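Local atomic coordinates of protein GH61E (Thielavia terrestris, PDB entry 3EJA), a protein that probably acts as a copper-dependent lytic polysaccharide monooxygenase, oxidatively cleaving (1-4)-glycosidic bonds of crystalline and amorphous polysaccharides. Residues G29-S33 / P34-C38. Numbering follows the deposited sequence. Where two conformers were deposited one is given.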
ATOM      1  N   GLY A  29      12.933   4.089   3.459  1.00 11.46           N
ATOM      2  CA  GLY A  29      13.163   4.268   4.905  1.00 12.11           C
ATOM      3  C   GLY A  29      12.741   5.630   5.451  1.00 12.52           C
ATOM      4  O   GLY A  29      12.676   5.820   6.663  1.00 13.15           O
ATOM      5  N   ASP A  30      12.455   6.572   4.556  1.00 11.92           N
ATOM      6  CA  ASP A  30      12.139   7.960   4.914  1.00 12.21           C
ATOM      7  C   ASP A  30      10.662   8.250   4.647  1.00 11.71           C
ATOM      8  O   ASP A  30      10.268   8.393   3.486  1.00 11.39           O
ATOM      9  CB  ASP A  30      13.017   8.886   4.059  1.00 12.14           C
ATOM     10  CG  ASP A  30      12.827  10.372   4.367  1.00 13.64           C
ATOM     11  OD1 ASP A  30      11.967  10.765   5.193  1.00 11.82           O
ATOM     12  OD2 ASP A  30      13.568  11.156   3.756  1.00 15.38           O
ATOM     13  N   VAL A  31       9.851   8.356   5.702  1.00 11.40           N
ATOM     14  CA  VAL A  31       8.400   8.555   5.521  1.00 11.45           C
ATOM     15  C   VAL A  31       8.038   9.941   4.964  1.00 11.62           C
ATOM     16  O   VAL A  31       6.888  10.183   4.568  1.00 11.44           O
ATOM     17  CB  VAL A  31       7.592   8.282   6.813  1.00 11.40           C
ATOM     18  CG1 VAL A  31       7.817   6.845   7.282  1.00 12.44           C
ATOM     19  CG2 VAL A  31       7.933   9.310   7.923  1.00 10.67           C
ATOM     20  N   THR A  32       9.021  10.837   4.933  1.00 11.67           N
ATOM     21  CA  THR A  32       8.824  12.197   4.417  1.00 12.34           C
ATOM     22  C   THR A  32       9.239  12.313   2.939  1.00 12.20           C
ATOM     23  O   THR A  32       9.068  13.366   2.319  1.00 12.30           O
ATOM     24  CB  THR A  32       9.596  13.259   5.243  1.00 12.27           C
ATOM     25  OG1 THR A  32      10.989  13.222   4.902  1.00 13.87           O
ATOM     26  CG2 THR A  32       9.421  13.033   6.729  1.00 13.36           C
ATOM     27  N   SER A  33       9.784  11.224   2.391  1.00 11.89           N
ATOM     28  CA  SER A  33      10.248  11.200   1.011  1.00 11.56           C
ATOM     29  C   SER A  33       9.084  11.006   0.024  1.00 11.26           C
ATOM     30  O   SER A  33       8.107  10.330   0.344  1.00 10.71           O
ATOM     31  CB  SER A  33      11.269  10.067   0.826  0.50 11.56           C
ATOM     32  OG  SER A  33      11.366   9.674  -0.533  0.50 11.00           O
ATOM     33  N   PRO A  34       9.188  11.603  -1.182  1.00 11.16           N
ATOM     34  CA  PRO A  34       8.230  11.336  -2.257  1.00 10.93           C
ATOM     35  C   PRO A  34       8.054   9.841  -2.565  1.00 10.55           C
ATOM     36  O   PRO A  34       6.964   9.428  -2.956  1.00 10.16           O
ATOM     37  CB  PRO A  34       8.841  12.060  -3.463  1.00 10.91           C
ATOM     38  CG  PRO A  34       9.629  13.136  -2.877  1.00 11.31           C
ATOM     39  CD  PRO A  34      10.199  12.592  -1.601  1.00 11.37           C
ATOM     40  N   GLN A  35       9.111   9.049  -2.382  1.00 10.42           N
ATOM     41  CA  GLN A  35       9.046   7.590  -2.591  1.00 10.63           C
ATOM     42  C   GLN A  35       8.027   6.863  -1.697  1.00  9.91           C
ATOM     43  O   GLN A  35       7.594   5.763  -2.028  1.00  9.85           O
ATOM     44  CB  GLN A  35      10.430   6.952  -2.403  1.00 10.45           C
ATOM     45  CG  GLN A  35      11.364   7.080  -3.613  1.00 11.64           C
ATOM     46  CD  GLN A  35      12.677   6.319  -3.428  1.00 12.57           C
ATOM     47  OE1 GLN A  35      13.163   6.154  -2.304  1.00 15.05           O
ATOM     48  NE2 GLN A  35      13.248   5.848  -4.529  1.00 13.98           N
ATOM     49  N   ILE A  36       7.653   7.467  -0.568  1.00  9.57           N
ATOM     50  CA  ILE A  36       6.706   6.821   0.355  1.00  9.41           C
ATOM     51  C   ILE A  36       5.324   6.602  -0.292  1.00  9.51           C
ATOM     52  O   ILE A  36       4.558   5.729   0.140  1.00  9.67           O
ATOM     53  CB  ILE A  36       6.588   7.576   1.719  1.00  9.33           C
ATOM     54  CG1 ILE A  36       6.096   6.646   2.844  1.00  9.15           C
ATOM     55  CG2 ILE A  36       5.672   8.799   1.595  1.00  8.99           C
ATOM     56  CD1 ILE A  36       7.090   5.527   3.253  1.00  9.12           C
ATOM     57  N   ARG A  37       5.019   7.376  -1.332  1.00  9.10           N
ATOM     58  CA  ARG A  37       3.742   7.226  -2.030  1.00  9.38           C
ATOM     59  C   ARG A  37       3.700   5.983  -2.939  1.00  9.43           C
ATOM     60  O   ARG A  37       2.948   5.044  -2.666  1.00  9.44           O
ATOM     61  CB  ARG A  37       3.379   8.496  -2.813  1.00  8.91           C
ATOM     62  CG  ARG A  37       1.942   8.498  -3.330  1.00  9.37           C
ATOM     63  CD  ARG A  37       1.665   9.707  -4.210  1.00  9.34           C
ATOM     64  NE  ARG A  37       1.956  10.961  -3.511  1.00 10.01           N
ATOM     65  CZ  ARG A  37       2.091  12.146  -4.098  1.00  9.95           C
ATOM     66  NH1 ARG A  37       1.955  12.265  -5.420  1.00  8.93           N
ATOM     67  NH2 ARG A  37       2.363  13.216  -3.355  1.00  8.94           N
ATOM     68  N   CYS A  38       4.490   5.993  -4.012  1.00  9.62           N
ATOM     69  CA  CYS A  38       4.467   4.922  -5.023  1.00 10.02           C
ATOM     70  C   CYS A  38       5.861   4.381  -5.370  1.00 10.12           C
ATOM     71  O   CYS A  38       6.039   3.723  -6.397  1.00 10.42           O
ATOM     72  CB  CYS A  38       3.762   5.418  -6.296  1.00  9.65           C
ATOM     73  SG  CYS A  38       2.006   5.721  -6.083  1.00  9.95           S
TER
HETATM   74  O   HOH W   1      13.404   7.623  -0.072  1.00 22.04           O
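In the conformer given, a chi1 of 158° carries OG of Ser33 away from its own amide nitrogen and in beside its carbonyl carbon, where it reaches past Pro34 N to the amide of Gln35, while Ile36, its CG1 also anti to the backbone nitrogen, brings CD1 loosely up to CG1 of Val31, 4.3 Å away. This is side-chain capping of a short helical turn, 35-38, in a loop of the AA9 beta-sandwich. The N-H of Gln35 meets OG of Ser33 at 3.0 Å in a somewhat bent bond. A water that also bonds to this hydroxyl donates to OE1 of Gln35, 2.7 Å from the water oxygen; the other end of the amide, NE2, is held by Asp20. The entry to the turn is set up by a type I beta turn from Asp30 to Ser33 and an Asx turn within it: OD1 of Asp30 takes both the amide and the hydroxyl of Thr32 from one face of its carboxylate. On the buried side, CG2 of Ile36 lies 3.5 Å from the carbonyl O of Val31, and both side chains rest on Phe152 of strand 151-162. An alanine in place of Ile36 would probably open a gap against Val31 and Phe152. Cys38 is tied by a disulfide to Cys156. The N-H of Ile36 approaches O of Ser33 from above the carbonyl plane, at 3.0 Å.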